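Local structure of KLLA0E08119p (Kluyveromyces lactis, 3VA7) at residues A[131-135]-A[295-299]; A[994-1000]-A[1030-1036]; A[1022-1028]-A[1044-1050]. The protein probably catalyses the biotin- and ATP-dependent carboxylation of urea to urea-1-carboxylate, forming the urea carboxylase portion of a longer enzyme that also hydrolyses this product. All coordinates share one frame; numbering follows the deposited sequence.

Contact 1 of 3, residues A[131-135]-A[295-299]; sequences FVGPS and KYKCA. With GOL (glycerol), chain F.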
loop_
_atom_site.group_PDB
_atom_site.type_symbol
_atom_site.label_atom_id
_atom_site.label_comp_id
_atom_site.label_asym_id
_atom_site.label_seq_id
_atom_site.Cartn_x
_atom_site.Cartn_y
_atom_site.Cartn_z
ATOM N N PHE A 131 37.142 -24.031 -2.571
ATOM C CA PHE A 131 36.940 -22.554 -2.632
ATOM C C PHE A 131 37.177 -21.997 -4.030
ATOM O O PHE A 131 38.301 -22.040 -4.506
ATOM C CB PHE A 131 37.992 -21.914 -1.739
ATOM C CG PHE A 131 37.972 -20.412 -1.732
ATOM C CD1 PHE A 131 36.993 -19.720 -1.024
ATOM C CD2 PHE A 131 38.980 -19.683 -2.378
ATOM C CE1 PHE A 131 36.983 -18.299 -0.978
ATOM C CE2 PHE A 131 38.999 -18.274 -2.326
ATOM C CZ PHE A 131 37.996 -17.576 -1.627
ATOM N N VAL A 132 36.135 -21.476 -4.684
ATOM C CA VAL A 132 36.296 -20.939 -6.040
ATOM C C VAL A 132 36.856 -19.549 -5.863
ATOM O O VAL A 132 36.120 -18.606 -5.718
ATOM C CB VAL A 132 34.967 -20.890 -6.798
ATOM C CG1 VAL A 132 35.175 -20.441 -8.206
ATOM C CG2 VAL A 132 34.351 -22.243 -6.775
ATOM N N GLY A 133 38.171 -19.448 -5.793
ATOM C CA GLY A 133 38.844 -18.202 -5.501
ATOM C C GLY A 133 40.308 -18.519 -5.324
ATOM O O GLY A 133 40.690 -19.703 -5.407
ATOM N N PRO A 134 41.133 -17.481 -5.058
ATOM C CA PRO A 134 42.565 -17.725 -4.840
ATOM C C PRO A 134 42.887 -18.304 -3.454
ATOM O O PRO A 134 42.025 -18.299 -2.535
ATOM C CB PRO A 134 43.170 -16.349 -5.039
ATOM C CG PRO A 134 42.085 -15.420 -4.597
ATOM C CD PRO A 134 40.792 -16.059 -4.948
ATOM N N SER A 135 44.115 -18.804 -3.313
ATOM C CA SER A 135 44.614 -19.435 -2.054
ATOM C C SER A 135 44.603 -18.489 -0.860
ATOM O O SER A 135 44.705 -17.267 -1.029
ATOM C CB SER A 135 46.059 -19.899 -2.258
ATOM O OG SER A 135 46.946 -18.774 -2.290
ATOM N N LYS A 295 51.163 -17.130 -8.974
ATOM C CA LYS A 295 50.438 -18.344 -9.356
ATOM C C LYS A 295 48.966 -18.073 -8.964
ATOM O O LYS A 295 48.281 -18.887 -8.312
ATOM C CB LYS A 295 50.988 -19.600 -8.644
ATOM C CG LYS A 295 51.828 -20.532 -9.496
ATOM C CD LYS A 295 53.283 -20.478 -9.164
ATOM C CE LYS A 295 54.145 -21.482 -9.990
ATOM N NZ LYS A 295 54.342 -22.843 -9.392
ATOM N N TYR A 296 48.507 -16.876 -9.315
ATOM C CA TYR A 296 47.141 -16.513 -8.972
ATOM C C TYR A 296 46.078 -17.478 -9.576
ATOM O O TYR A 296 46.209 -17.924 -10.721
ATOM C CB TYR A 296 46.856 -15.071 -9.352
ATOM C CG TYR A 296 45.598 -14.531 -8.697
ATOM C CD1 TYR A 296 45.680 -13.713 -7.564
ATOM C CD2 TYR A 296 44.315 -14.808 -9.243
ATOM C CE1 TYR A 296 44.532 -13.203 -6.973
ATOM C CE2 TYR A 296 43.162 -14.291 -8.672
ATOM C CZ TYR A 296 43.274 -13.489 -7.532
ATOM O OH TYR A 296 42.142 -12.984 -6.940
ATOM N N LYS A 297 45.070 -17.791 -8.752
ATOM C CA LYS A 297 43.948 -18.639 -9.119
ATOM C C LYS A 297 42.554 -17.948 -9.117
ATOM O O LYS A 297 42.118 -17.345 -8.075
ATOM C CB LYS A 297 43.903 -19.866 -8.230
ATOM C CG LYS A 297 43.311 -20.983 -8.967
ATOM C CD LYS A 297 43.233 -22.224 -8.155
ATOM C CE LYS A 297 43.445 -23.412 -9.136
ATOM N NZ LYS A 297 43.358 -24.750 -8.467
ATOM N N CYS A 298 41.867 -18.132 -10.271
ATOM C CA CYS A 298 40.544 -17.601 -10.598
ATOM C C CYS A 298 40.604 -16.124 -10.932
ATOM O O CYS A 298 41.486 -15.716 -11.684
ATOM C CB CYS A 298 39.472 -17.897 -9.511
ATOM S SG CYS A 298 39.161 -19.666 -9.185
ATOM N N ALA A 299 39.695 -15.312 -10.393
ATOM C CA ALA A 299 39.550 -13.939 -10.896
ATOM C C ALA A 299 40.097 -12.922 -9.919
ATOM O O ALA A 299 39.815 -12.957 -8.725
ATOM C CB ALA A 299 38.041 -13.594 -11.256
HETATM C C1 GOL F . 37.395 -14.984 -7.177
HETATM O O1 GOL F . 38.493 -15.298 -8.047
HETATM C C2 GOL F . 37.405 -15.544 -5.728
HETATM O O2 GOL F . 36.188 -16.165 -5.464
HETATM C C3 GOL F . 37.502 -14.492 -4.610
HETATM O O3 GOL F . 38.358 -14.836 -3.525
HETATM O O HOH W 1 45.765 -18.764 -5.611
#
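Pro134 lies against one face of the Tyr296 phenol, the two side chains running side by side and pointing the same way. CB sits over that face, offset toward the rim, 4.1 Å from the Tyr296 ring centroid and 22° off the normal. CG moves on toward the phenol end, 3.7 Å from CZ of Tyr296, and CD turns to the bound glycerol. The hydroxyl of Tyr296 hydrogen-bonds to Ala299 O at 2.9 Å, approaching from above the carbonyl plane, which helps fix the ring under the proline. Pro134 N faces Lys297 O but has no hydrogen to give. Within the biotin carboxylase part of the enzyme, residues 131-135 leave edge strand 130-131 of the N-terminal parallel sheet, and residues 295-299 lead from helix 277-293 into strand 299-307 of a large antiparallel sheet, so the contact joins two sheets of the domain through their loops. Cys298 SG, anti to its own carbonyl carbon (chi1 -61°), reaches back to CG1 of Val132 at 4.2 Å; helix 337-345 packs on both residues. One water accepts from Ser135 N at 2.8 Å and, weakly, from Lys297 N, while glycerol O1 takes the N-H of Ala299 and donates to its carbonyl.

Contact 2 of 3, residues A[994-1000]-A[1030-1036]; sequences LGSPCAV and MYMCIYN. With URE (urea), chain C.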
loop_
_atom_site.group_PDB
_atom_site.type_symbol
_atom_site.label_atom_id
_atom_site.label_comp_id
_atom_site.label_asym_id
_atom_site.label_seq_id
_atom_site.Cartn_x
_atom_site.Cartn_y
_atom_site.Cartn_z
ATOM N N LEU A 994 -11.732 -3.626 0.448
ATOM C CA LEU A 994 -10.854 -4.455 -0.355
ATOM C C LEU A 994 -11.322 -5.910 -0.528
ATOM O O LEU A 994 -10.682 -6.848 -0.100
ATOM C CB LEU A 994 -9.434 -4.317 0.153
ATOM C CG LEU A 994 -9.029 -2.865 0.505
ATOM C CD1 LEU A 994 -7.625 -2.876 1.140
ATOM C CD2 LEU A 994 -9.074 -1.871 -0.630
ATOM N N GLY A 995 -12.471 -6.076 -1.160
ATOM C CA GLY A 995 -12.955 -7.408 -1.497
ATOM C C GLY A 995 -13.319 -8.335 -0.336
ATOM O O GLY A 995 -13.478 -9.575 -0.535
ATOM N N SER A 996 -13.444 -7.733 0.850
ATOM C CA SER A 996 -13.969 -8.387 2.010
ATOM C C SER A 996 -15.322 -8.981 1.699
ATOM O O SER A 996 -16.239 -8.236 1.342
ATOM C CB SER A 996 -14.168 -7.389 3.131
ATOM O OG SER A 996 -12.929 -7.016 3.686
ATOM N N PRO A 997 -15.488 -10.301 1.924
ATOM C CA PRO A 997 -16.718 -10.987 1.503
ATOM C C PRO A 997 -17.844 -10.863 2.477
ATOM O O PRO A 997 -17.591 -10.650 3.649
ATOM C CB PRO A 997 -16.301 -12.453 1.430
ATOM C CG PRO A 997 -15.220 -12.533 2.490
ATOM C CD PRO A 997 -14.487 -11.217 2.484
ATOM N N CYS A 998 -19.078 -10.951 1.974
ATOM C CA CYS A 998 -20.233 -11.290 2.783
ATOM C C CYS A 998 -20.766 -12.669 2.344
ATOM O O CYS A 998 -21.244 -12.859 1.232
ATOM C CB CYS A 998 -21.287 -10.212 2.672
ATOM S SG CYS A 998 -22.829 -10.518 3.598
ATOM N N ALA A 999 -20.663 -13.652 3.219
ATOM C CA ALA A 999 -20.879 -15.023 2.852
ATOM C C ALA A 999 -21.944 -15.542 3.771
ATOM O O ALA A 999 -22.229 -14.889 4.779
ATOM C CB ALA A 999 -19.582 -15.811 3.023
ATOM N N VAL A 1000 -22.535 -16.691 3.424
ATOM C CA VAL A 1000 -23.647 -17.284 4.168
ATOM C C VAL A 1000 -23.517 -18.796 4.175
ATOM O O VAL A 1000 -23.158 -19.394 3.160
ATOM C CB VAL A 1000 -24.998 -16.923 3.555
ATOM C CG1 VAL A 1000 -25.166 -17.530 2.171
ATOM C CG2 VAL A 1000 -26.124 -17.332 4.482
ATOM N N MET A 1030 -26.641 -13.827 10.527
ATOM C CA MET A 1030 -26.199 -15.141 9.987
ATOM C C MET A 1030 -25.023 -15.093 8.988
ATOM O O MET A 1030 -24.595 -16.141 8.493
ATOM C CB MET A 1030 -27.363 -15.878 9.375
ATOM C CG MET A 1030 -27.527 -15.673 7.903
ATOM S SD MET A 1030 -29.246 -15.980 7.430
ATOM C CE MET A 1030 -29.156 -15.942 5.632
ATOM N N TYR A 1031 -24.484 -13.900 8.729
ATOM C CA TYR A 1031 -23.501 -13.755 7.673
ATOM C C TYR A 1031 -22.097 -13.797 8.221
ATOM O O TYR A 1031 -21.857 -13.453 9.378
ATOM C CB TYR A 1031 -23.737 -12.478 6.800
ATOM C CG TYR A 1031 -25.077 -12.476 6.067
ATOM C CD1 TYR A 1031 -26.139 -11.680 6.538
ATOM C CD2 TYR A 1031 -25.312 -13.313 4.975
ATOM C CE1 TYR A 1031 -27.344 -11.676 5.928
ATOM C CE2 TYR A 1031 -26.567 -13.332 4.331
ATOM C CZ TYR A 1031 -27.581 -12.509 4.814
ATOM O OH TYR A 1031 -28.862 -12.491 4.249
ATOM N N MET A 1032 -21.175 -14.211 7.355
ATOM C CA MET A 1032 -19.777 -14.292 7.678
ATOM C C MET A 1032 -18.974 -13.319 6.841
ATOM O O MET A 1032 -19.230 -13.182 5.655
ATOM C CB MET A 1032 -19.301 -15.695 7.391
ATOM C CG MET A 1032 -17.852 -15.852 7.710
ATOM S SD MET A 1032 -16.811 -15.771 6.250
ATOM C CE MET A 1032 -15.685 -14.662 6.910
ATOM N N CYS A 1033 -17.982 -12.662 7.442
ATOM C CA CYS A 1033 -17.046 -11.806 6.689
ATOM C C CYS A 1033 -15.595 -12.034 7.106
ATOM O O CYS A 1033 -15.325 -12.525 8.209
ATOM C CB CYS A 1033 -17.378 -10.339 6.859
ATOM S SG CYS A 1033 -16.820 -9.638 8.421
ATOM N N ILE A 1034 -14.675 -11.729 6.198
ATOM C CA ILE A 1034 -13.258 -11.672 6.486
ATOM C C ILE A 1034 -12.857 -10.223 6.267
ATOM O O ILE A 1034 -13.109 -9.674 5.196
ATOM C CB ILE A 1034 -12.450 -12.559 5.559
ATOM C CG1 ILE A 1034 -12.805 -14.014 5.831
ATOM C CG2 ILE A 1034 -11.000 -12.318 5.773
ATOM C CD1 ILE A 1034 -12.266 -15.003 4.788
ATOM N N TYR A 1035 -12.293 -9.578 7.295
ATOM C CA TYR A 1035 -11.889 -8.162 7.162
ATOM C C TYR A 1035 -10.574 -8.110 6.381
ATOM O O TYR A 1035 -9.513 -8.366 6.938
ATOM C CB TYR A 1035 -11.761 -7.484 8.524
ATOM C CG TYR A 1035 -13.069 -7.256 9.240
ATOM C CD1 TYR A 1035 -13.607 -8.250 10.053
ATOM C CD2 TYR A 1035 -13.784 -6.061 9.128
ATOM C CE1 TYR A 1035 -14.810 -8.096 10.734
ATOM C CE2 TYR A 1035 -15.047 -5.882 9.838
ATOM C CZ TYR A 1035 -15.535 -6.935 10.625
ATOM O OH TYR A 1035 -16.733 -6.880 11.338
ATOM N N ASN A 1036 -10.639 -7.816 5.085
ATOM C CA ASN A 1036 -9.407 -7.853 4.260
ATOM C C ASN A 1036 -8.395 -6.745 4.537
ATOM O O ASN A 1036 -7.249 -6.858 4.098
ATOM C CB ASN A 1036 -9.700 -7.923 2.747
ATOM C CG ASN A 1036 -10.261 -9.248 2.333
ATOM O OD1 ASN A 1036 -10.162 -10.229 3.088
ATOM N ND2 ASN A 1036 -10.839 -9.312 1.110
HETATM C C URE C . -18.727 -5.444 8.821
HETATM O O URE C . -18.262 -6.328 8.058
HETATM N N1 URE C . -18.093 -5.036 9.892
HETATM N N2 URE C . -19.905 -4.817 8.680
#
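Ser996 OG accepts the backbone N-H of Asn1036 at 2.8 Å, in a nearly straight bond (170°), and also hydrogen-bonds with the main-chain carbonyls of Phe993 and Val992. Beside it, the Asn1036 side chain returns the grip: ND2 donates to Leu994 O at 2.7 Å, the acceptor lying in the plane of the amide, while OD1 takes the N-H of Ala1053. Bonds at both ends fix the rotation of the amide and decide which end is oxygen and which is nitrogen. With a leucine in place of Asn1036, Leu994 O and the N-H of Ala1053 would probably each lose their partner, and the turn at 994-996 would be less firmly tied. Beyond this turn the chains pair as antiparallel strands, 997-1000 with 1031-1034, in the mixed sheet of the carboxyltransferase domain. Ala999 and Met1032 form a hydrogen-bonded pair, each N to the other's O at 2.9 Å. The Tyr1031 ring carries its own residue neighbour, Met1030 CG, over the centre of one face and has Ala999 O at its edge; its hydroxyl bonds to His727. Cys998 SG, anti to its backbone N (chi1 178°), approaches the same ring obliquely, 4.4 Å from the centroid. Val1000 CG2 lies alongside Met1030 CE, and Pro997 CD meets Ile1034 CB at 3.9 Å. Strand 1031-1034 and the residue after it help line the urea pocket: Cys1033 SG is 3.6 Å from the urea O, and urea N1 donates weakly to Tyr1035 OH, which also bonds to Arg1017 and to the N-H of Tyr1044.

Contact 3 of 3, residues A[1022-1028]-A[1044-1050]; sequences RGVVGIG and YQLVGRT. With URE (urea), chain C.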
loop_
_atom_site.group_PDB
_atom_site.type_symbol
_atom_site.label_atom_id
_atom_site.label_comp_id
_atom_site.label_asym_id
_atom_site.label_seq_id
_atom_site.Cartn_x
_atom_site.Cartn_y
_atom_site.Cartn_z
ATOM N N ARG A 1022 -6.517 -6.923 10.543
ATOM C CA ARG A 1022 -6.483 -7.605 9.229
ATOM C C ARG A 1022 -6.658 -9.120 9.352
ATOM O O ARG A 1022 -5.974 -9.780 10.135
ATOM C CB ARG A 1022 -5.137 -7.269 8.579
ATOM C CG ARG A 1022 -4.736 -7.993 7.295
ATOM C CD ARG A 1022 -3.813 -7.123 6.478
ATOM N NE ARG A 1022 -2.687 -7.839 5.845
ATOM C CZ ARG A 1022 -1.659 -8.364 6.497
ATOM N NH1 ARG A 1022 -1.624 -8.286 7.811
ATOM N NH2 ARG A 1022 -0.669 -8.962 5.857
ATOM N N GLY A 1023 -7.588 -9.675 8.593
ATOM C CA GLY A 1023 -7.823 -11.118 8.567
ATOM C C GLY A 1023 -8.829 -11.624 9.584
ATOM O O GLY A 1023 -9.216 -12.795 9.536
ATOM N N VAL A 1024 -9.266 -10.755 10.496
ATOM C CA VAL A 1024 -10.324 -11.126 11.463
ATOM C C VAL A 1024 -11.580 -11.678 10.759
ATOM O O VAL A 1024 -12.009 -11.142 9.735
ATOM C CB VAL A 1024 -10.671 -9.941 12.358
ATOM C CG1 VAL A 1024 -11.970 -10.153 13.071
ATOM C CG2 VAL A 1024 -9.532 -9.696 13.382
ATOM N N VAL A 1025 -12.133 -12.775 11.265
ATOM C CA VAL A 1025 -13.338 -13.323 10.727
ATOM C C VAL A 1025 -14.522 -12.914 11.586
ATOM O O VAL A 1025 -14.456 -12.990 12.864
ATOM C CB VAL A 1025 -13.220 -14.839 10.669
ATOM C CG1 VAL A 1025 -14.578 -15.541 10.399
ATOM C CG2 VAL A 1025 -12.126 -15.248 9.625
ATOM N N GLY A 1026 -15.603 -12.468 10.935
ATOM C CA GLY A 1026 -16.752 -12.050 11.668
ATOM C C GLY A 1026 -18.057 -12.764 11.363
ATOM O O GLY A 1026 -18.200 -13.449 10.316
ATOM N N ILE A 1027 -19.019 -12.591 12.286
ATOM C CA ILE A 1027 -20.349 -13.126 12.111
ATOM C C ILE A 1027 -21.297 -12.034 12.464
ATOM O O ILE A 1027 -21.287 -11.506 13.568
ATOM C CB ILE A 1027 -20.624 -14.428 12.904
ATOM C CG1 ILE A 1027 -19.550 -15.476 12.607
ATOM C CG2 ILE A 1027 -22.002 -15.001 12.592
ATOM C CD1 ILE A 1027 -19.837 -16.369 11.385
ATOM N N GLY A 1028 -22.116 -11.677 11.472
ATOM C CA GLY A 1028 -23.078 -10.572 11.594
ATOM C C GLY A 1028 -24.429 -11.118 11.264
ATOM O O GLY A 1028 -24.722 -11.425 10.071
ATOM N N TYR A 1044 -19.368 -6.571 12.702
ATOM C CA TYR A 1044 -19.667 -8.016 12.937
ATOM C C TYR A 1044 -19.070 -8.551 14.281
ATOM O O TYR A 1044 -18.072 -8.008 14.791
ATOM C CB TYR A 1044 -19.127 -8.864 11.799
ATOM C CG TYR A 1044 -19.971 -8.923 10.537
ATOM C CD1 TYR A 1044 -20.096 -10.135 9.821
ATOM C CD2 TYR A 1044 -20.606 -7.786 10.014
ATOM C CE1 TYR A 1044 -20.850 -10.209 8.663
ATOM C CE2 TYR A 1044 -21.334 -7.845 8.827
ATOM C CZ TYR A 1044 -21.456 -9.067 8.165
ATOM O OH TYR A 1044 -22.196 -9.163 7.003
ATOM N N GLN A 1045 -19.695 -9.597 14.826
ATOM C CA GLN A 1045 -19.201 -10.364 15.986
ATOM C C GLN A 1045 -17.934 -11.106 15.639
ATOM O O GLN A 1045 -17.875 -11.835 14.655
ATOM C CB GLN A 1045 -20.277 -11.321 16.494
ATOM C CG GLN A 1045 -21.623 -10.599 16.871
ATOM C CD GLN A 1045 -21.464 -9.585 17.985
ATOM O OE1 GLN A 1045 -22.266 -8.637 18.115
ATOM N NE2 GLN A 1045 -20.435 -9.761 18.800
ATOM N N LEU A 1046 -16.896 -10.891 16.424
ATOM C CA LEU A 1046 -15.563 -11.379 16.106
ATOM C C LEU A 1046 -15.272 -12.752 16.716
ATOM O O LEU A 1046 -15.470 -12.992 17.877
ATOM C CB LEU A 1046 -14.499 -10.354 16.529
ATOM C CG LEU A 1046 -14.758 -8.904 16.115
ATOM C CD1 LEU A 1046 -13.712 -7.980 16.683
ATOM C CD2 LEU A 1046 -14.901 -8.705 14.560
ATOM N N VAL A 1047 -14.687 -13.629 15.914
ATOM C CA VAL A 1047 -14.729 -15.055 16.156
ATOM C C VAL A 1047 -13.320 -15.647 15.974
ATOM O O VAL A 1047 -12.976 -16.645 16.601
ATOM C CB VAL A 1047 -15.796 -15.524 15.183
ATOM C CG1 VAL A 1047 -15.355 -16.476 14.071
ATOM C CG2 VAL A 1047 -17.079 -15.758 15.854
ATOM N N GLY A 1048 -12.456 -15.014 15.183
ATOM C CA GLY A 1048 -11.141 -15.596 14.951
ATOM C C GLY A 1048 -10.455 -14.936 13.783
ATOM O O GLY A 1048 -10.925 -13.889 13.296
ATOM N N ARG A 1049 -9.342 -15.498 13.318
ATOM C CA ARG A 1049 -8.618 -14.814 12.266
ATOM C C ARG A 1049 -8.004 -15.755 11.233
ATOM O O ARG A 1049 -7.457 -16.787 11.595
ATOM C CB ARG A 1049 -7.594 -13.870 12.887
ATOM C CG ARG A 1049 -6.873 -12.970 11.952
ATOM C CD ARG A 1049 -5.901 -12.013 12.712
ATOM N NE ARG A 1049 -5.196 -12.631 13.833
ATOM C CZ ARG A 1049 -3.871 -12.738 13.940
ATOM N NH1 ARG A 1049 -3.067 -12.213 13.026
ATOM N NH2 ARG A 1049 -3.346 -13.335 15.002
ATOM N N THR A 1050 -8.155 -15.386 9.951
ATOM C CA THR A 1050 -7.480 -15.994 8.794
ATOM C C THR A 1050 -6.466 -15.025 8.213
ATOM O O THR A 1050 -5.989 -14.089 8.889
ATOM C CB THR A 1050 -8.392 -16.122 7.557
ATOM O OG1 THR A 1050 -9.747 -15.719 7.834
ATOM C CG2 THR A 1050 -8.261 -17.476 6.869
HETATM C C URE C . -18.727 -5.444 8.821
HETATM O O URE C . -18.262 -6.328 8.058
HETATM N N1 URE C . -18.093 -5.036 9.892
HETATM N N2 URE C . -19.905 -4.817 8.680
HETATM O O HOH W 2 -4.582 -11.829 8.893
#
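Backbone bonds tie Gly1023, Val1025 and Ile1027 to the chain running back from Tyr1044 to Thr1050. Gly1023 O accepts from Thr1050 N at 2.8 Å, Val1025 N donates to Gly1048 O in a nearly straight bond (177°), and Ile1027 exchanges bonds in both directions with Gln1045. Val1025 O, however, takes the N-H of Val1047 at 3.1 Å, since Val1047 is inserted between the partners of Val1025 and Gly1026: a beta bulge in this antiparallel pair of the carboxyltransferase sheet. Apolar contacts flank the bulge. Val1024 CG1 meets Leu1046 CD2 at 3.6 Å, and Val1047 splits its two methyls, CG1 toward Val1025 CG1 and CG2 toward Ile1027 CG1 at 4.1 Å. The aromatic contact belongs to Tyr1044: with CG anti to the carbonyl carbon (chi1 -80°), its ring receives Gly1028 CA over one face, 3.6 Å from the centroid; a side chain on Gly1028 would run into the ring. CD2 of Tyr1044 is 3.2 Å from the urea carbon, and its hydroxyl bonds to Asp728, so the phenol is held beside the substrate. Among polar contacts, a water bridges Arg1022 O and Thr1050 O. The Arg1049 chain passes Arg1022 O with CD at 3.4 Å before its guanidinium forms salt bridges with Asp936 and Glu1087.

Contact 1 closes first along the chain and lies in the biotin carboxylase part, its centre about 60 Å from those of the other two. Contacts 2 and 3 belong to the carboxyltransferase domain, with centres about 9 Å apart, and their segments alternate in sequence. Four consecutive strands of one sheet result, ordered 997-1001, 1031-1034, 1024-1028 and 1045-1049 across it, with Gly1026 N probably bonded to Cys1033 O at the shared seam. Both contacts border the bound urea, and Tyr1035 and Tyr1044 each come within about 6 Å of the biotin group. The contacts thus sit in two well-separated catalytic parts, consistent with a tethered biotin that travels between them, as in other biotin-dependent carboxylases.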